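Local coordinates for protein Poly(Beta-D-mannuronate) lyase (PDB 7O79) that probably cleaves poly(beta-D-mannuronate), the mannuronate-rich form of alginate, as a polysaccharide lyase of family 6 built on a beta-helix, at residues Lys99-Ala104 / Leu128-Ser133; Asn360-Lys365 / Asn395-Asn400; Trp178-Ser183 / Lys214-Lys219. All blocks are in the same frame, centred on the assembly; numbering follows the deposited sequence.

All three contacts join neighbouring coils of one parallel beta-helix, and they follow one another in series along the chain: interaction 1, then interaction 3, then interaction 2. Interactions 1 and 2 are parallel strand pairings that belong to the same run of strands, with centres 38 Å apart and nearest atoms about 28 Å apart. Interaction 3 pairs two loops instead. Its centre is 23 Å from that of interaction 1 and 32 Å from that of interaction 2, and none of the three touches another. A bound phosphate, probably from the crystallisation liquor, lies about 6 Å from the side chain of Tyr180 in interaction 3, which is consistent with a pocket near that loop.

Interaction 1. Residues Lys99-Ala104 / Leu128-Ser133; sequences KLENTA and LMQYCS
Leu100 is bonded through both its backbone N and O to Leu128 and Gln130, the pattern of parallel strands. The short axes of 99-101 and 128-130 are 4.7 Å apart at closest approach, and their N-to-C directions are 6° apart. Leu100 N donates to Leu128 O at 2.9 Å, and Gln130 N to Leu100 O at 3.1 Å. Asn102 and Tyr131, both with positive phi, then turn the two chains alike. Past this bend Ser133 N reaches Thr103 O at 2.9 Å, while Thr103 N donates a hydrogen bond to the sulphur Cys132 SG at 3.5 Å. Such a bend, repeated coil after coil, marks a corner of a parallel beta-helix, and Asn102 OD1 is held there by Lys453 N of the C-terminal tail. Leu100 and Met129 point into the coil, where Leu100 CD2 lies 3.7 Å from Met129 SD, beside Ile91 and Phe93. On the opposite face Glu101 and Gln130 run side by side, CG of each between its backbone N and carbonyl carbon (chi1 51° and 62°). Gln130 NE2 gives an almost straight bond of 3.1 Å to the syn side of Glu101 OE2, tilted out of the carboxylate plane, while Gln130 OE1 takes Gln157 NE2. Lys99 NZ meets Glu101 OE1 from above that plane in a 2.6 Å salt bridge, which would probably offset the nearby like charge of Glu76.

Interaction 2. Residues Asn360-Lys365 / Asn395-Asn400; sequences NIISTK and NLVYDN
The amides of Asn360 and Asn395 lie side by side and point the same way, their planes 17° apart. Asn395 OD1 accepts two bonds: Asn360 N, in the carbonyl plane, at 2.9 Å, and Asn360 ND2, tilted 29° from that plane, at 3.1 Å. The Tyr398 ring has Ile362 O at its edge, near the ring plane, while Ile361 CG2 approaches it obliquely, 3.9 Å from CE1. Because Asn360 OD1 in turn accepts from Asn323 N, and the ND2 atoms of Asn360 and Asn395 reach Tyr320 O and Ile357 O, the amides form an asparagine ladder, a feature of parallel beta-helices. CG of both asparagines stands beside the backbone N (chi1 -63° in each), so the two CG atoms leave their coils alike. Parallel backbone bonds follow, among them Leu396 N to Asn360 O at 2.8 Å and Tyr398 N to Ile362 O at 3.0 Å. After Tyr398 a water replaces direct backbone bonding, accepting from Thr364 N at 3.2 Å and donating to Tyr398 O at 2.8 Å. Asn400 then returns to Ser363 and Thr364, Ser363 OG donating to Asn400 OD1 over a doubtfully short distance. Asn327 holds both side chains, N to Ser363 OG and OD1 to Asn400 ND2.

Interaction 3. Residues Trp178-Ser183 / Lys214-Lys219; sequences WGYGRS and KSNRNK
Tyr180 and Gly181 press against Ser215 and Asn216 in the tight half of this contact, whereas Trp178 and Lys214 meet more loosely on a partly exposed side. The tight half is fixed by a backbone bond, Asn216 N to Tyr180 O at 2.9 Å. Tyr180 O is also 3.4 Å from Ser215 CB. Gly181 CA comes within 3.2 Å of Asn216 OD1, and at its phi/psi of 111°/-11° a CB would clash with that oxygen, so any side chain is excluded. Gly181 is the third residue of a type II beta turn from Gly179 to Arg182, closed by Arg182 N to Gly179 O. This turn lies in the loop after strand 175-177 of one beta-helix coil, and 214-219 is the equivalent connection of the next coil. The Asn216 amide stands at 88° to the Tyr180 ring, ND2 near the ring plane at the edge and 3.6 Å from CE1. Its OD1 accepts from Asn238 N and its ND2 donates to Glu185 O, so the buried amide is satisfied at both ends. An alanine here would probably leave Asn238 N and Glu185 O without their mates and open a gap beside Gly181 CA and the Tyr180 edge. Ser215 OG is also bonded, to Asn218 ND2 and Ile177 O. On the looser side Lys214 extends beyond CG alongside the indole, its CD 3.8 Å from Trp178 NE1 at the ring edge. A water accepts from Trp178 NE1 at 3.1 Å and from Lys214 NZ at a doubtfully short distance. Within 178-183, Arg182 NH1 lies over the centre of one face of the Trp178 ring, 3.3 Å above its plane.

Interaction 1. Residues Lys99-Ala104 / Leu128-Ser133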
ATOM      1  N   LYS A  99       0.059 -13.481  14.070  1.00 20.18           N
ATOM      2  CA  LYS A  99      -1.207 -13.057  13.499  1.00 24.44           C
ATOM      3  C   LYS A  99      -1.911 -12.076  14.415  1.00 22.70           C
ATOM      4  O   LYS A  99      -2.027 -12.315  15.618  1.00 22.93           O
ATOM      5  CB  LYS A  99      -2.131 -14.256  13.223  1.00 24.33           C
ATOM      6  CG  LYS A  99      -3.465 -13.840  12.562  1.00 26.57           C
ATOM      7  CD  LYS A  99      -4.271 -15.048  12.055  1.00 31.11           C
ATOM      8  CE  LYS A  99      -4.286 -16.189  13.063  1.00 36.45           C
ATOM      9  NZ  LYS A  99      -5.595 -16.907  13.118  1.00 40.22           N
ATOM     10  N   LEU A 100      -2.410 -10.990  13.834  1.00 23.34           N
ATOM     11  CA  LEU A 100      -3.314 -10.069  14.507  1.00 21.22           C
ATOM     12  C   LEU A 100      -4.672 -10.168  13.831  1.00 23.61           C
ATOM     13  O   LEU A 100      -4.758 -10.074  12.604  1.00 23.02           O
ATOM     14  CB  LEU A 100      -2.815  -8.625  14.425  1.00 24.13           C
ATOM     15  CG  LEU A 100      -3.783  -7.584  15.012  1.00 23.69           C
ATOM     16  CD1 LEU A 100      -3.806  -7.747  16.523  1.00 23.52           C
ATOM     17  CD2 LEU A 100      -3.403  -6.159  14.638  1.00 26.26           C
ATOM     18  N   GLU A 101      -5.730 -10.357  14.612  1.00 21.43           N
ATOM     19  CA  GLU A 101      -7.040 -10.332  13.987  1.00 25.60           C
ATOM     20  C   GLU A 101      -8.080  -9.808  14.955  1.00 25.50           C
ATOM     21  O   GLU A 101      -7.879  -9.795  16.171  1.00 24.45           O
ATOM     22  CB  GLU A 101      -7.421 -11.701  13.400  1.00 28.98           C
ATOM     23  CG  GLU A 101      -7.293 -12.901  14.278  1.00 35.15           C
ATOM     24  CD  GLU A 101      -7.669 -14.178  13.506  1.00 41.11           C
ATOM     25  OE1 GLU A 101      -7.466 -15.281  14.031  1.00 43.31           O
ATOM     26  OE2 GLU A 101      -8.202 -14.074  12.375  1.00 46.02           O
ATOM     27  N   ASN A 102      -9.173  -9.306  14.367  1.00 24.84           N
ATOM     28  CA  ASN A 102     -10.336  -8.797  15.088  1.00 28.90           C
ATOM     29  C   ASN A 102      -9.966  -7.655  16.032  1.00 26.15           C
ATOM     30  O   ASN A 102     -10.540  -7.514  17.104  1.00 29.52           O
ATOM     31  CB  ASN A 102     -11.059  -9.919  15.844  1.00 30.04           C
ATOM     32  CG  ASN A 102     -12.576  -9.731  15.853  1.00 31.85           C
ATOM     33  OD1 ASN A 102     -13.126  -9.027  15.005  1.00 32.33           O
ATOM     34  ND2 ASN A 102     -13.256 -10.368  16.805  1.00 32.53           N
ATOM     35  N   THR A 103      -9.030  -6.807  15.611  1.00 23.22           N
ATOM     36  CA  THR A 103      -8.533  -5.697  16.414  1.00 25.90           C
ATOM     37  C   THR A 103      -8.799  -4.374  15.706  1.00 26.94           C
ATOM     38  O   THR A 103      -8.751  -4.300  14.479  1.00 27.55           O
ATOM     39  CB  THR A 103      -7.029  -5.885  16.686  1.00 24.76           C
ATOM     40  OG1 THR A 103      -6.853  -7.068  17.471  1.00 23.32           O
ATOM     41  CG2 THR A 103      -6.394  -4.666  17.398  1.00 24.47           C
ATOM     42  N   ALA A 104      -9.131  -3.339  16.472  1.00 24.87           N
ATOM     43  CA  ALA A 104      -9.354  -2.017  15.910  1.00 27.45           C
ATOM     44  C   ALA A 104      -8.462  -0.995  16.601  1.00 26.61           C
ATOM     45  O   ALA A 104      -8.091  -1.157  17.765  1.00 29.64           O
ATOM     46  CB  ALA A 104     -10.820  -1.581  16.025  1.00 23.49           C
ATOM     47  N   LEU A 128       0.628 -12.150   9.477  1.00 23.23           N
ATOM     48  CA  LEU A 128      -0.719 -11.983   8.948  1.00 23.02           C
ATOM     49  C   LEU A 128      -1.527 -11.027   9.814  1.00 22.71           C
ATOM     50  O   LEU A 128      -1.543 -11.161  11.039  1.00 21.44           O
ATOM     51  CB  LEU A 128      -1.433 -13.333   8.859  1.00 23.48           C
ATOM     52  CG  LEU A 128      -2.885 -13.322   8.377  1.00 23.80           C
ATOM     53  CD1 LEU A 128      -3.037 -12.674   7.012  1.00 24.48           C
ATOM     54  CD2 LEU A 128      -3.383 -14.756   8.325  1.00 25.70           C
ATOM     55  N   MET A 129      -2.161 -10.044   9.175  1.00 20.48           N
ATOM     56  CA  MET A 129      -3.163  -9.179   9.798  1.00 23.02           C
ATOM     57  C   MET A 129      -4.450  -9.281   9.003  1.00 20.95           C
ATOM     58  O   MET A 129      -4.442  -9.014   7.801  1.00 20.46           O
ATOM     59  CB  MET A 129      -2.744  -7.702   9.818  1.00 25.81           C
ATOM     60  CG  MET A 129      -3.547  -6.853  10.797  1.00 25.30           C
ATOM     61  SD  MET A 129      -2.895  -5.173  11.100  1.00 25.23           S
ATOM     62  CE  MET A 129      -3.023  -4.416   9.468  1.00 24.30           C
ATOM     63  N   GLN A 130      -5.561  -9.609   9.670  1.00 22.27           N
ATOM     64  CA  GLN A 130      -6.816  -9.735   8.950  1.00 22.79           C
ATOM     65  C   GLN A 130      -7.985  -9.422   9.876  1.00 24.79           C
ATOM     66  O   GLN A 130      -7.895  -9.601  11.090  1.00 25.11           O
ATOM     67  CB  GLN A 130      -6.967 -11.129   8.327  1.00 23.58           C
ATOM     68  CG  GLN A 130      -6.994 -12.278   9.334  1.00 27.81           C
ATOM     69  CD  GLN A 130      -7.178 -13.631   8.656  1.00 30.22           C
ATOM     70  OE1 GLN A 130      -6.844 -13.799   7.480  1.00 28.86           O
ATOM     71  NE2 GLN A 130      -7.706 -14.601   9.401  1.00 30.45           N
ATOM     72  N   TYR A 131      -9.074  -8.933   9.284  1.00 23.11           N
ATOM     73  CA  TYR A 131     -10.269  -8.501  10.024  1.00 23.63           C
ATOM     74  C   TYR A 131      -9.931  -7.504  11.125  1.00 26.11           C
ATOM     75  O   TYR A 131     -10.407  -7.597  12.257  1.00 27.35           O
ATOM     76  CB  TYR A 131     -11.031  -9.693  10.586  1.00 28.07           C
ATOM     77  CG  TYR A 131     -11.462 -10.621   9.488  1.00 27.16           C
ATOM     78  CD1 TYR A 131     -12.525 -10.280   8.651  1.00 29.70           C
ATOM     79  CD2 TYR A 131     -10.794 -11.813   9.252  1.00 26.74           C
ATOM     80  CE1 TYR A 131     -12.932 -11.119   7.623  1.00 28.03           C
ATOM     81  CE2 TYR A 131     -11.200 -12.652   8.225  1.00 33.79           C
ATOM     82  CZ  TYR A 131     -12.270 -12.293   7.420  1.00 34.99           C
ATOM     83  OH  TYR A 131     -12.676 -13.122   6.398  1.00 41.41           O
ATOM     84  N   CYS A 132      -9.114  -6.520  10.776  1.00 23.70           N
ATOM     85  CA  CYS A 132      -8.833  -5.416  11.670  1.00 23.51           C
ATOM     86  C   CYS A 132      -9.354  -4.122  11.059  1.00 24.93           C
ATOM     87  O   CYS A 132      -9.505  -4.006   9.840  1.00 24.46           O
ATOM     88  CB  CYS A 132      -7.337  -5.328  11.978  1.00 20.95           C
ATOM     89  SG  CYS A 132      -6.703  -6.740  12.940  1.00 23.30           S
ATOM     90  N   SER A 133      -9.639  -3.145  11.921  1.00 26.96           N
ATOM     91  CA  SER A 133     -10.214  -1.866  11.510  1.00 24.31           C
ATOM     92  C   SER A 133      -9.365  -0.717  12.030  1.00 25.67           C
ATOM     93  O   SER A 133      -8.878  -0.750  13.162  1.00 23.47           O
ATOM     94  CB  SER A 133     -11.655  -1.678  12.018  1.00 22.32           C
ATOM     95  OG  SER A 133     -12.538  -2.598  11.420  1.00 29.52           O
TER

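Interaction 2. Residues Asn360-Lys365 / Asn395-Asn400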
ATOM      1  N   ASN A 360      -8.132  -2.479 -22.834  1.00 23.03           N
ATOM      2  CA  ASN A 360      -8.602  -1.593 -21.783  1.00 23.69           C
ATOM      3  C   ASN A 360      -9.837  -0.840 -22.257  1.00 23.92           C
ATOM      4  O   ASN A 360      -9.976  -0.544 -23.447  1.00 21.15           O
ATOM      5  CB  ASN A 360      -7.497  -0.602 -21.396  1.00 18.95           C
ATOM      6  CG  ASN A 360      -6.281  -1.312 -20.818  1.00 21.98           C
ATOM      7  OD1 ASN A 360      -6.341  -1.871 -19.716  1.00 21.42           O
ATOM      8  ND2 ASN A 360      -5.183  -1.333 -21.578  1.00 20.12           N
ATOM      9  N   ILE A 361     -10.730  -0.531 -21.316  1.00 22.46           N
ATOM     10  CA  ILE A 361     -11.911   0.296 -21.564  1.00 22.80           C
ATOM     11  C   ILE A 361     -11.686   1.636 -20.882  1.00 23.45           C
ATOM     12  O   ILE A 361     -11.240   1.668 -19.729  1.00 23.83           O
ATOM     13  CB  ILE A 361     -13.190  -0.378 -21.037  1.00 23.27           C
ATOM     14  CG1 ILE A 361     -13.592  -1.534 -21.951  1.00 31.13           C
ATOM     15  CG2 ILE A 361     -14.332   0.657 -20.875  1.00 25.59           C
ATOM     16  CD1 ILE A 361     -14.823  -2.265 -21.473  1.00 34.41           C
ATOM     17  N   ILE A 362     -11.970   2.742 -21.595  1.00 22.03           N
ATOM     18  CA  ILE A 362     -11.661   4.090 -21.118  1.00 19.99           C
ATOM     19  C   ILE A 362     -12.780   5.065 -21.477  1.00 21.93           C
ATOM     20  O   ILE A 362     -13.318   5.040 -22.593  1.00 24.96           O
ATOM     21  CB  ILE A 362     -10.336   4.635 -21.697  1.00 23.29           C
ATOM     22  CG1 ILE A 362      -9.164   3.661 -21.522  1.00 24.72           C
ATOM     23  CG2 ILE A 362      -9.985   5.977 -21.074  1.00 20.72           C
ATOM     24  CD1 ILE A 362      -8.184   3.715 -22.684  1.00 22.91           C
ATOM     25  N   SER A 363     -13.089   5.960 -20.542  1.00 21.83           N
ATOM     26  CA  SER A 363     -13.803   7.193 -20.850  1.00 24.19           C
ATOM     27  C   SER A 363     -13.298   8.280 -19.913  1.00 22.83           C
ATOM     28  O   SER A 363     -12.891   7.997 -18.784  1.00 23.35           O
ATOM     29  CB  SER A 363     -15.325   6.995 -20.750  1.00 22.86           C
ATOM     30  OG  SER A 363     -15.797   7.177 -19.426  1.00 26.59           O
ATOM     31  N   THR A 364     -13.268   9.523 -20.422  1.00 18.29           N
ATOM     32  CA  THR A 364     -12.769  10.685 -19.705  1.00 23.32           C
ATOM     33  C   THR A 364     -13.844  11.763 -19.701  1.00 23.63           C
ATOM     34  O   THR A 364     -14.647  11.856 -20.631  1.00 23.84           O
ATOM     35  CB  THR A 364     -11.458  11.262 -20.328  1.00 22.18           C
ATOM     36  OG1 THR A 364     -11.742  11.943 -21.567  1.00 24.56           O
ATOM     37  CG2 THR A 364     -10.401  10.178 -20.558  1.00 21.14           C
ATOM     38  N   LYS A 365     -13.838  12.581 -18.645  1.00 22.95           N
ATOM     39  CA  LYS A 365     -14.827  13.652 -18.512  1.00 25.94           C
ATOM     40  C   LYS A 365     -14.710  14.680 -19.635  1.00 27.10           C
ATOM     41  O   LYS A 365     -15.720  15.227 -20.098  1.00 28.49           O
ATOM     42  CB  LYS A 365     -14.675  14.345 -17.157  1.00 24.87           C
ATOM     43  CG  LYS A 365     -15.125  13.511 -15.976  1.00 26.19           C
ATOM     44  CD  LYS A 365     -14.989  14.286 -14.677  1.00 30.57           C
ATOM     45  CE  LYS A 365     -15.656  13.554 -13.503  1.00 28.82           C
ATOM     46  NZ  LYS A 365     -14.771  12.497 -12.921  1.00 27.83           N
ATOM     47  N   ASN A 395      -7.958  -1.210 -27.361  1.00 23.73           N
ATOM     48  CA  ASN A 395      -8.479  -0.351 -26.316  1.00 25.64           C
ATOM     49  C   ASN A 395      -9.737   0.337 -26.828  1.00 29.51           C
ATOM     50  O   ASN A 395      -9.796   0.768 -27.984  1.00 35.55           O
ATOM     51  CB  ASN A 395      -7.428   0.672 -25.892  1.00 26.98           C
ATOM     52  CG  ASN A 395      -6.221   0.007 -25.293  1.00 26.72           C
ATOM     53  OD1 ASN A 395      -6.359  -0.779 -24.365  1.00 24.27           O
ATOM     54  ND2 ASN A 395      -5.036   0.282 -25.840  1.00 24.67           N
ATOM     55  N   LEU A 396     -10.747   0.417 -25.979  1.00 24.68           N
ATOM     56  CA  LEU A 396     -12.060   0.880 -26.398  1.00 24.06           C
ATOM     57  C   LEU A 396     -12.430   2.138 -25.623  1.00 23.96           C
ATOM     58  O   LEU A 396     -12.553   2.103 -24.395  1.00 24.53           O
ATOM     59  CB  LEU A 396     -13.086  -0.233 -26.200  1.00 27.73           C
ATOM     60  CG  LEU A 396     -14.553   0.094 -26.455  1.00 35.08           C
ATOM     61  CD1 LEU A 396     -14.773   0.660 -27.855  1.00 30.73           C
ATOM     62  CD2 LEU A 396     -15.351  -1.193 -26.264  1.00 38.36           C
ATOM     63  N   VAL A 397     -12.599   3.244 -26.342  1.00 21.88           N
ATOM     64  CA  VAL A 397     -12.930   4.535 -25.747  1.00 25.16           C
ATOM     65  C   VAL A 397     -14.403   4.826 -25.999  1.00 27.13           C
ATOM     66  O   VAL A 397     -14.829   4.969 -27.155  1.00 26.10           O
ATOM     67  CB  VAL A 397     -12.050   5.664 -26.308  1.00 25.62           C
ATOM     68  CG1 VAL A 397     -12.377   6.970 -25.609  1.00 22.94           C
ATOM     69  CG2 VAL A 397     -10.561   5.318 -26.137  1.00 27.13           C
ATOM     70  N   TYR A 398     -15.169   4.928 -24.914  1.00 23.46           N
ATOM     71  CA  TYR A 398     -16.590   5.234 -24.958  1.00 25.68           C
ATOM     72  C   TYR A 398     -16.858   6.724 -24.867  1.00 25.05           C
ATOM     73  O   TYR A 398     -16.089   7.479 -24.274  1.00 25.70           O
ATOM     74  CB  TYR A 398     -17.339   4.549 -23.817  1.00 30.04           C
ATOM     75  CG  TYR A 398     -17.532   3.068 -24.000  1.00 36.87           C
ATOM     76  CD1 TYR A 398     -16.504   2.176 -23.756  1.00 38.88           C
ATOM     77  CD2 TYR A 398     -18.744   2.563 -24.444  1.00 39.23           C
ATOM     78  CE1 TYR A 398     -16.690   0.814 -23.918  1.00 39.98           C
ATOM     79  CE2 TYR A 398     -18.938   1.204 -24.619  1.00 42.43           C
ATOM     80  CZ  TYR A 398     -17.911   0.334 -24.359  1.00 42.40           C
ATOM     81  OH  TYR A 398     -18.108  -1.020 -24.520  1.00 46.85           O
ATOM     82  N   ASP A 399     -17.980   7.138 -25.457  1.00 26.95           N
ATOM     83  CA  ASP A 399     -18.543   8.447 -25.167  1.00 24.77           C
ATOM     84  C   ASP A 399     -18.839   8.490 -23.672  1.00 24.81           C
ATOM     85  O   ASP A 399     -19.517   7.608 -23.142  1.00 23.13           O
ATOM     86  CB  ASP A 399     -19.820   8.667 -25.998  1.00 20.51           C
ATOM     87  CG  ASP A 399     -20.476  10.010 -25.748  1.00 23.07           C
ATOM     88  OD1 ASP A 399     -20.136  10.720 -24.774  1.00 23.39           O
ATOM     89  OD2 ASP A 399     -21.353  10.375 -26.549  1.00 22.14           O
ATOM     90  N   ASN A 400     -18.285   9.485 -22.974  1.00 24.93           N
ATOM     91  CA  ASN A 400     -18.538   9.568 -21.543  1.00 25.21           C
ATOM     92  C   ASN A 400     -20.001   9.821 -21.211  1.00 26.49           C
ATOM     93  O   ASN A 400     -20.421   9.540 -20.085  1.00 24.58           O
ATOM     94  CB  ASN A 400     -17.655  10.636 -20.919  1.00 24.32           C
ATOM     95  CG  ASN A 400     -17.422  10.394 -19.455  1.00 28.09           C
ATOM     96  OD1 ASN A 400     -16.807   9.408 -19.079  1.00 27.75           O
ATOM     97  ND2 ASN A 400     -17.861  11.330 -18.618  1.00 27.47           N
TER
HETATM   98  O   HOH W   1     -14.611   9.634 -23.317  1.00 22.07           O

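Interaction 3. Residues Trp178-Ser183 / Lys214-Lys219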
ATOM      1  N   TRP A 178       8.589  -1.057   2.124  1.00 20.28           N
ATOM      2  CA  TRP A 178      10.009  -1.149   1.839  1.00 20.97           C
ATOM      3  C   TRP A 178      10.412  -2.612   1.701  1.00 21.99           C
ATOM      4  O   TRP A 178       9.639  -3.529   2.007  1.00 20.53           O
ATOM      5  CB  TRP A 178      10.830  -0.509   2.956  1.00 22.03           C
ATOM      6  CG  TRP A 178      10.731   0.995   3.060  1.00 25.74           C
ATOM      7  CD1 TRP A 178      10.558   1.896   2.042  1.00 27.13           C
ATOM      8  CD2 TRP A 178      10.834   1.758   4.262  1.00 26.36           C
ATOM      9  NE1 TRP A 178      10.533   3.189   2.546  1.00 27.42           N
ATOM     10  CE2 TRP A 178      10.708   3.127   3.908  1.00 30.20           C
ATOM     11  CE3 TRP A 178      11.034   1.419   5.612  1.00 25.96           C
ATOM     12  CZ2 TRP A 178      10.764   4.155   4.857  1.00 29.33           C
ATOM     13  CZ3 TRP A 178      11.089   2.448   6.559  1.00 29.37           C
ATOM     14  CH2 TRP A 178      10.954   3.800   6.171  1.00 29.32           C
ATOM     15  N   GLY A 179      11.654  -2.820   1.267  1.00 20.83           N
ATOM     16  CA  GLY A 179      12.232  -4.127   1.094  1.00 21.59           C
ATOM     17  C   GLY A 179      13.089  -4.163  -0.144  1.00 20.34           C
ATOM     18  O   GLY A 179      13.348  -3.139  -0.770  1.00 23.45           O
ATOM     19  N   TYR A 180      13.571  -5.360  -0.476  1.00 23.11           N
ATOM     20  CA  TYR A 180      14.408  -5.517  -1.660  1.00 20.72           C
ATOM     21  C   TYR A 180      13.673  -5.008  -2.887  1.00 23.75           C
ATOM     22  O   TYR A 180      12.532  -5.398  -3.143  1.00 20.46           O
ATOM     23  CB  TYR A 180      14.797  -6.983  -1.847  1.00 22.29           C
ATOM     24  CG  TYR A 180      15.630  -7.253  -3.073  1.00 23.13           C
ATOM     25  CD1 TYR A 180      15.039  -7.390  -4.329  1.00 26.29           C
ATOM     26  CD2 TYR A 180      17.009  -7.373  -2.984  1.00 28.99           C
ATOM     27  CE1 TYR A 180      15.793  -7.641  -5.462  1.00 25.69           C
ATOM     28  CE2 TYR A 180      17.777  -7.627  -4.116  1.00 29.99           C
ATOM     29  CZ  TYR A 180      17.165  -7.751  -5.346  1.00 31.60           C
ATOM     30  OH  TYR A 180      17.925  -8.002  -6.465  1.00 28.52           O
ATOM     31  N   GLY A 181      14.357  -4.182  -3.671  1.00 25.72           N
ATOM     32  CA  GLY A 181      13.773  -3.448  -4.773  1.00 21.18           C
ATOM     33  C   GLY A 181      13.722  -1.968  -4.513  1.00 24.31           C
ATOM     34  O   GLY A 181      13.461  -1.194  -5.437  1.00 22.83           O
ATOM     35  N   ARG A 182      13.980  -1.560  -3.274  1.00 24.68           N
ATOM     36  CA  ARG A 182      13.964  -0.142  -2.929  1.00 26.84           C
ATOM     37  C   ARG A 182      14.936   0.636  -3.811  1.00 26.95           C
ATOM     38  O   ARG A 182      14.623   1.729  -4.285  1.00 32.97           O
ATOM     39  CB  ARG A 182      14.311   0.059  -1.453  1.00 27.42           C
ATOM     40  CG  ARG A 182      13.870   1.402  -0.894  1.00 32.26           C
ATOM     41  CD  ARG A 182      13.883   1.403   0.627  1.00 33.06           C
ATOM     42  NE  ARG A 182      13.747   2.751   1.173  1.00 34.95           N
ATOM     43  CZ  ARG A 182      13.827   3.044   2.467  1.00 33.32           C
ATOM     44  NH1 ARG A 182      14.043   2.083   3.354  1.00 27.02           N
ATOM     45  NH2 ARG A 182      13.691   4.298   2.873  1.00 32.22           N
ATOM     46  N   SER A 183      16.116   0.063  -4.028  1.00 26.13           N
ATOM     47  CA  SER A 183      17.141   0.689  -4.857  1.00 29.80           C
ATOM     48  C   SER A 183      17.048   0.246  -6.306  1.00 29.24           C
ATOM     49  O   SER A 183      18.033   0.332  -7.050  1.00 31.11           O
ATOM     50  CB  SER A 183      18.539   0.411  -4.292  1.00 27.67           C
ATOM     51  OG  SER A 183      18.693   1.103  -3.065  1.00 28.82           O
ATOM     52  N   LYS A 214       7.571   0.368  -2.571  1.00 20.68           N
ATOM     53  CA  LYS A 214       8.974   0.744  -2.718  1.00 20.69           C
ATOM     54  C   LYS A 214       9.856  -0.488  -2.580  1.00 23.51           C
ATOM     55  O   LYS A 214      10.822  -0.509  -1.813  1.00 24.24           O
ATOM     56  CB  LYS A 214       9.349   1.798  -1.683  1.00 23.98           C
ATOM     57  CG  LYS A 214       8.724   3.171  -1.943  1.00 20.95           C
ATOM     58  CD  LYS A 214       9.184   4.184  -0.889  1.00 25.82           C
ATOM     59  CE  LYS A 214       8.866   5.620  -1.333  1.00 26.48           C
ATOM     60  NZ  LYS A 214       9.015   6.609  -0.219  1.00 32.77           N
ATOM     61  N   SER A 215       9.498  -1.549  -3.301  1.00 20.90           N
ATOM     62  CA  SER A 215      10.144  -2.862  -3.220  1.00 21.57           C
ATOM     63  C   SER A 215       9.545  -3.714  -4.334  1.00 22.04           C
ATOM     64  O   SER A 215       8.619  -3.279  -5.030  1.00 20.28           O
ATOM     65  CB  SER A 215       9.937  -3.535  -1.859  1.00 19.44           C
ATOM     66  OG  SER A 215       8.554  -3.556  -1.515  1.00 24.69           O
ATOM     67  N   ASN A 216      10.037  -4.958  -4.461  1.00 19.39           N
ATOM     68  CA  ASN A 216       9.607  -5.880  -5.516  1.00 22.43           C
ATOM     69  C   ASN A 216       8.626  -6.943  -5.029  1.00 21.23           C
ATOM     70  O   ASN A 216       8.527  -7.250  -3.839  1.00 20.70           O
ATOM     71  CB  ASN A 216      10.795  -6.624  -6.163  1.00 22.62           C
ATOM     72  CG  ASN A 216      11.822  -5.701  -6.763  1.00 21.45           C
ATOM     73  OD1 ASN A 216      11.616  -4.491  -6.854  1.00 22.58           O
ATOM     74  ND2 ASN A 216      12.922  -6.274  -7.227  1.00 21.78           N
ATOM     75  N   ARG A 217       7.911  -7.517  -6.010  1.00 23.59           N
ATOM     76  CA  ARG A 217       7.130  -8.758  -5.880  1.00 23.29           C
ATOM     77  C   ARG A 217       5.999  -8.660  -4.871  1.00 20.71           C
ATOM     78  O   ARG A 217       5.652  -9.636  -4.209  1.00 23.12           O
ATOM     79  CB  ARG A 217       8.016  -9.962  -5.576  1.00 23.48           C
ATOM     80  CG  ARG A 217       9.262  -9.994  -6.381  1.00 27.39           C
ATOM     81  CD  ARG A 217       9.045 -10.887  -7.576  1.00 27.79           C
ATOM     82  NE  ARG A 217      10.173 -10.844  -8.500  1.00 34.39           N
ATOM     83  CZ  ARG A 217      10.139 -11.301  -9.748  1.00 36.77           C
ATOM     84  NH1 ARG A 217       9.024 -11.833 -10.239  1.00 34.90           N
ATOM     85  NH2 ARG A 217      11.225 -11.221 -10.510  1.00 38.96           N
ATOM     86  N   ASN A 218       5.384  -7.505  -4.810  1.00 19.18           N
ATOM     87  CA  ASN A 218       4.252  -7.294  -3.945  1.00 20.90           C
ATOM     88  C   ASN A 218       2.951  -7.552  -4.689  1.00 19.48           C
ATOM     89  O   ASN A 218       2.912  -7.470  -5.876  1.00 20.49           O
ATOM     90  CB  ASN A 218       4.293  -5.890  -3.389  1.00 18.68           C
ATOM     91  CG  ASN A 218       5.538  -5.643  -2.564  1.00 17.93           C
ATOM     92  OD1 ASN A 218       5.738  -6.252  -1.573  1.00 19.21           O
ATOM     93  ND2 ASN A 218       6.363  -4.797  -3.024  1.00 18.23           N
ATOM     94  N   LYS A 219       1.916  -7.902  -3.952  1.00 22.04           N
ATOM     95  CA  LYS A 219       0.599  -8.150  -4.501  1.00 22.91           C
ATOM     96  C   LYS A 219      -0.484  -7.241  -3.925  1.00 21.02           C
ATOM     97  O   LYS A 219      -0.805  -7.334  -2.776  1.00 20.69           O
ATOM     98  CB  LYS A 219       0.188  -9.585  -4.248  1.00 21.66           C
ATOM     99  CG  LYS A 219       1.258 -10.599  -4.517  1.00 27.14           C
ATOM    100  CD  LYS A 219       1.504 -10.635  -5.990  1.00 31.66           C
ATOM    101  CE  LYS A 219       1.846 -12.003  -6.516  1.00 33.36           C
ATOM    102  NZ  LYS A 219       3.257 -11.995  -6.912  1.00 40.37           N
TER
HETATM  103  O   HOH W   2      10.791   6.084   1.474  1.00 31.09           O